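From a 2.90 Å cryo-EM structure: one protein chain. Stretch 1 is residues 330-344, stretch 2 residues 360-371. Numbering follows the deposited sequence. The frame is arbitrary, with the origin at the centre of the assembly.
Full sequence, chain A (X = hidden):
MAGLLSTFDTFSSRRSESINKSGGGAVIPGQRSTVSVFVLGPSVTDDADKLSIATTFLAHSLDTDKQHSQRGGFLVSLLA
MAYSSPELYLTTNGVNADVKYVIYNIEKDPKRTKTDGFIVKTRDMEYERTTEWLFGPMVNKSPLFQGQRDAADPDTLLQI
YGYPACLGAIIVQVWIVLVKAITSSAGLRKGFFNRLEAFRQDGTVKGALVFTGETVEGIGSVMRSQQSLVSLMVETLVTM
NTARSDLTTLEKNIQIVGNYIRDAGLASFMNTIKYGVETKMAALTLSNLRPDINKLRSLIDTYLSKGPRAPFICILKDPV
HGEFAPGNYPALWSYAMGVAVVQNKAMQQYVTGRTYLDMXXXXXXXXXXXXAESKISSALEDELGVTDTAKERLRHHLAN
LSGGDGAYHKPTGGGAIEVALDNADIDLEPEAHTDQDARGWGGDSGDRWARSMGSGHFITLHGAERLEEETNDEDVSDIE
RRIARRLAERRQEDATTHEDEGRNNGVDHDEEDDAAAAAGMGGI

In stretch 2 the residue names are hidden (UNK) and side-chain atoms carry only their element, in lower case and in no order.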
# COMPACT_ATOMS: atom_id res chain seq x y z
N PRO A 330 23.88 3.88 3.85
CA PRO A 330 24.04 2.43 4.07
C PRO A 330 24.61 2.07 5.43
O PRO A 330 24.27 1.00 5.94
CB PRO A 330 24.98 2.01 2.94
CG PRO A 330 25.17 3.19 2.10
CD PRO A 330 24.90 4.38 2.92
N ALA A 331 25.46 2.89 6.03
CA ALA A 331 26.01 2.54 7.33
C ALA A 331 24.96 2.70 8.42
O ALA A 331 24.81 1.83 9.29
CB ALA A 331 27.24 3.40 7.64
N LEU A 332 24.22 3.81 8.40
CA LEU A 332 23.13 3.99 9.35
C LEU A 332 22.04 2.96 9.12
O LEU A 332 21.45 2.47 10.08
CB LEU A 332 22.58 5.40 9.24
CG LEU A 332 21.55 5.82 10.28
CD1 LEU A 332 22.11 5.70 11.68
CD2 LEU A 332 21.10 7.22 10.00
N TRP A 333 21.79 2.61 7.87
CA TRP A 333 20.79 1.59 7.58
C TRP A 333 21.23 0.22 8.09
O TRP A 333 20.42 -0.52 8.63
CB TRP A 333 20.51 1.52 6.09
CG TRP A 333 19.61 0.39 5.72
CD1 TRP A 333 18.27 0.33 5.86
CD2 TRP A 333 20.01 -0.87 5.17
NE1 TRP A 333 17.80 -0.87 5.43
CE2 TRP A 333 18.85 -1.63 5.00
CE3 TRP A 333 21.24 -1.42 4.81
CZ2 TRP A 333 18.87 -2.91 4.48
CZ3 TRP A 333 21.26 -2.69 4.29
CH2 TRP A 333 20.08 -3.43 4.13
N SER A 334 22.50 -0.13 7.90
CA SER A 334 22.99 -1.43 8.36
C SER A 334 23.00 -1.50 9.88
O SER A 334 22.64 -2.52 10.46
CB SER A 334 24.39 -1.67 7.82
OG SER A 334 24.49 -1.30 6.47
N TYR A 335 23.39 -0.40 10.52
CA TYR A 335 23.30 -0.33 11.97
C TYR A 335 21.87 -0.54 12.44
O TYR A 335 21.60 -1.37 13.31
CB TYR A 335 23.84 1.01 12.44
CG TYR A 335 23.55 1.31 13.87
CD1 TYR A 335 24.24 0.68 14.88
CD2 TYR A 335 22.55 2.21 14.21
CE1 TYR A 335 23.96 0.93 16.18
CE2 TYR A 335 22.27 2.47 15.51
CZ TYR A 335 22.97 1.84 16.49
OH TYR A 335 22.68 2.12 17.80
N ALA A 336 20.94 0.22 11.86
CA ALA A 336 19.54 0.10 12.23
C ALA A 336 18.98 -1.27 11.91
O ALA A 336 18.10 -1.75 12.62
CB ALA A 336 18.74 1.18 11.50
N MET A 337 19.49 -1.93 10.88
CA MET A 337 19.02 -3.26 10.54
C MET A 337 19.49 -4.28 11.55
O MET A 337 18.76 -5.22 11.89
CB MET A 337 19.48 -3.65 9.14
CG MET A 337 18.61 -3.14 8.02
SD MET A 337 16.84 -3.20 8.35
CE MET A 337 16.47 -1.47 8.62
N GLY A 338 20.71 -4.13 12.06
CA GLY A 338 21.16 -4.97 13.15
C GLY A 338 20.34 -4.76 14.41
O GLY A 338 19.89 -5.71 15.05
N VAL A 339 20.13 -3.49 14.76
CA VAL A 339 19.29 -3.18 15.92
C VAL A 339 17.90 -3.76 15.74
O VAL A 339 17.30 -4.27 16.68
CB VAL A 339 19.24 -1.66 16.16
CG1 VAL A 339 18.41 -1.37 17.38
CG2 VAL A 339 20.62 -1.09 16.32
N ALA A 340 17.38 -3.73 14.51
CA ALA A 340 16.02 -4.15 14.25
C ALA A 340 15.89 -5.67 14.28
O ALA A 340 14.86 -6.19 14.71
CB ALA A 340 15.57 -3.61 12.90
N VAL A 341 16.90 -6.39 13.80
CA VAL A 341 16.79 -7.84 13.83
C VAL A 341 16.99 -8.36 15.24
O VAL A 341 16.49 -9.43 15.57
CB VAL A 341 17.76 -8.52 12.85
CG1 VAL A 341 17.44 -8.11 11.44
CG2 VAL A 341 19.19 -8.20 13.19
N VAL A 342 17.69 -7.62 16.09
CA VAL A 342 17.75 -8.04 17.48
C VAL A 342 16.47 -7.66 18.22
O VAL A 342 15.88 -8.47 18.94
CB VAL A 342 18.99 -7.46 18.17
CG1 VAL A 342 18.84 -7.56 19.68
CG2 VAL A 342 20.21 -8.19 17.72
N GLN A 343 16.00 -6.43 18.04
CA GLN A 343 14.88 -5.90 18.80
C GLN A 343 13.52 -6.26 18.23
O GLN A 343 12.52 -6.15 18.95
CB GLN A 343 14.99 -4.37 18.90
CG GLN A 343 16.20 -3.91 19.66
CD GLN A 343 16.17 -2.45 19.99
OE1 GLN A 343 15.30 -1.72 19.52
NE2 GLN A 343 17.11 -2.00 20.80
N ASN A 344 13.47 -6.56 16.94
CA ASN A 344 12.17 -6.91 16.30
C ASN A 344 12.27 -8.27 15.61
O ASN A 344 13.13 -8.43 14.73
CB ASN A 344 11.72 -5.81 15.34
CG ASN A 344 10.28 -5.96 14.91
OD1 ASN A 344 9.66 -6.99 15.16
ND2 ASN A 344 9.73 -4.95 14.26
N UNK A 360 29.95 -4.55 9.25
CA UNK A 360 30.43 -4.15 10.56
C UNK A 360 29.42 -3.26 11.26
O UNK A 360 29.24 -3.36 12.48
c UNK A 360 32.93 -4.34 9.96
c UNK A 360 32.71 -5.83 10.20
o UNK A 360 32.74 -6.60 9.21
c UNK A 360 31.79 -3.45 10.45
o UNK A 360 32.53 -6.25 11.36
N UNK A 361 28.71 -2.42 10.52
CA UNK A 361 27.64 -1.63 11.12
C UNK A 361 26.45 -2.52 11.47
O UNK A 361 25.80 -2.30 12.49
c UNK A 361 28.17 0.67 10.22
c UNK A 361 27.23 -0.50 10.19
s UNK A 361 28.47 1.29 11.87
c UNK A 361 30.19 0.84 12.09
N UNK A 362 26.18 -3.52 10.65
CA UNK A 362 25.14 -4.49 10.95
C UNK A 362 25.43 -5.23 12.25
O UNK A 362 24.59 -5.29 13.16
c UNK A 362 23.88 -6.42 9.90
c UNK A 362 22.58 -5.97 9.95
c UNK A 362 24.11 -7.77 9.92
c UNK A 362 23.06 -8.65 10.02
c UNK A 362 21.54 -6.85 10.05
c UNK A 362 25.01 -5.46 9.78
c UNK A 362 21.78 -8.19 10.08
N UNK A 363 26.64 -5.79 12.35
CA UNK A 363 27.02 -6.52 13.55
C UNK A 363 27.14 -5.60 14.75
O UNK A 363 26.87 -6.03 15.87
c UNK A 363 27.09 -9.30 12.60
c UNK A 363 29.53 -9.12 12.21
c UNK A 363 28.32 -7.26 13.31
c UNK A 363 28.23 -8.37 12.27
N UNK A 364 27.52 -4.34 14.54
CA UNK A 364 27.56 -3.39 15.64
C UNK A 364 26.17 -3.07 16.15
O UNK A 364 25.96 -2.92 17.35
c UNK A 364 28.28 -1.07 16.29
c UNK A 364 28.62 0.27 15.71
c UNK A 364 29.26 -1.47 17.37
c UNK A 364 28.26 -2.12 15.20
N UNK A 365 25.20 -2.92 15.24
CA UNK A 365 23.84 -2.74 15.67
C UNK A 365 23.34 -3.92 16.47
O UNK A 365 22.68 -3.75 17.50
N UNK A 366 23.65 -5.13 16.02
CA UNK A 366 23.27 -6.31 16.78
C UNK A 366 23.95 -6.35 18.13
O UNK A 366 23.37 -6.81 19.12
c UNK A 366 22.80 -7.75 14.76
c UNK A 366 23.60 -7.57 15.99
n UNK A 366 22.31 -9.51 13.26
c UNK A 366 23.22 -8.95 14.02
o UNK A 366 24.35 -9.40 14.13
N UNK A 367 25.20 -5.89 18.20
CA UNK A 367 25.96 -5.94 19.44
C UNK A 367 25.42 -4.94 20.45
O UNK A 367 25.24 -5.28 21.63
c UNK A 367 27.43 -5.68 19.15
N UNK A 368 25.18 -3.70 20.03
CA UNK A 368 24.65 -2.72 20.96
C UNK A 368 23.20 -3.01 21.31
O UNK A 368 22.74 -2.64 22.38
c UNK A 368 24.80 -1.28 20.42
c UNK A 368 26.20 -1.04 19.96
c UNK A 368 23.82 -1.01 19.30
N UNK A 369 22.47 -3.69 20.42
CA UNK A 369 21.09 -4.03 20.72
C UNK A 369 21.00 -5.21 21.68
O UNK A 369 20.01 -5.35 22.39
c UNK A 369 20.34 -4.34 19.43
N UNK A 370 22.04 -6.04 21.73
CA UNK A 370 22.06 -7.24 22.54
C UNK A 370 22.73 -7.03 23.88
O UNK A 370 22.69 -7.93 24.72
c UNK A 370 22.63 -10.55 20.68
n UNK A 370 22.72 -11.02 18.25
c UNK A 370 21.92 -9.25 20.97
c UNK A 370 23.45 -10.46 19.42
c UNK A 370 22.80 -8.35 21.78
N UNK A 371 23.34 -5.88 24.10
CA UNK A 371 24.19 -5.64 25.25
C UNK A 371 23.42 -4.81 26.27
O UNK A 371 22.95 -3.72 25.95
c UNK A 371 26.47 -4.83 25.95
c UNK A 371 25.47 -4.93 24.83
o UNK A 371 26.67 -3.72 26.46
o UNK A 371 27.06 -5.87 26.31

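Position 360 has five side-chain atoms: three carbons in a row, the last carrying two oxygens. Its CA-to-CB bond points away from stretch 1, and it makes no contact there. A carboxylate on this chain length is Glu360.

Position 361 has an unbranched chain of two carbons, a sulfur and a terminal carbon. Its CB lies 3.5 Å from Ala331 O and 4.3 Å from Tyr335 CB. Its CA-to-CB bond points toward stretch 1, but the end of the chain leads away. The thioether identifies Met361.

Position 362 has one carbon followed by a ring of six carbons, with no oxygen on the ring. The ring sits among Ser334, Met337, Gly338 and Val341 as a knob in a hole. One ring carbon is 3.4 Å from Gly338 N, and the carbon at the ring's far end is 4.0 Å from Val341 CG2. That is Phe362.

Position 363 has four carbons, forked at the second. Its CA-to-CB bond points away, and it touches nothing on stretch 1. The fork identifies Leu363.

Position 364 has the same four carbons and the same fork. Its CA-to-CB bond points sideways, and a branch carbon lies 4.5 Å from Tyr335 CD1. It is Leu364.

Position 365 has no side-chain atoms. Its CA is 4.3 Å from Gly338 CA. An ideal CB here would lie 2.1 Å from Tyr335 O, a clash. It is Gly365.

Position 366 has three carbons, the third carrying one oxygen and one nitrogen. Its second carbon is 3.6 Å from Gly338 O, and the nitrogen is 3.4 Å from Val341 CG2. That nitrogen is hydrogen-bonded elsewhere in the structure. The amide at this length makes it Gln366.

Position 367 has a single carbon, and its CA-to-CB bond points away from stretch 1. It is Ala367.

Position 368 has three carbons, branched at the first. One branch carbon is 3.7 Å from Tyr335 CE1 and 4.4 Å from Val339 CG2. This is Val368.

Position 369 has one carbon, and its CA-to-CB bond points toward stretch 1. That CB lies 3.6 Å from Val342 CG1 and 4.1 Å from Val339 CG1. It is Ala369.

Position 370 has four carbons in a row ending in nitrogen. Its second carbon packs 3.7 Å from Val342 CG1, and the nitrogen is hydrogen-bonded elsewhere in the structure. This is Lys370.

Position 371 has two carbons, the second carrying two oxygens. It is out of reach of stretch 1. It is Asp371.

The two helices run in broadly the same direction, 39° apart, and their axes approach to 6.4 Å. Gly338 and Gly365 face each other and leave room for this close approach. Backbone meets backbone there without classical hydrogen bonds between the stretches. Instead there are four CA-H...O contacts: Phe362 CA to Ser334 O and Tyr335 CA to Met361 O, both 3.2 Å, Gly338 CA to Phe362 O at 3.4 Å, and Gly365 CA to Tyr335 O at 3.5 Å. Apolar side chains pack around this backbone contact, and the pairing buries 661 Å² in total.

Stretch 2, residues 360-371: EMFLLGQAVAKD
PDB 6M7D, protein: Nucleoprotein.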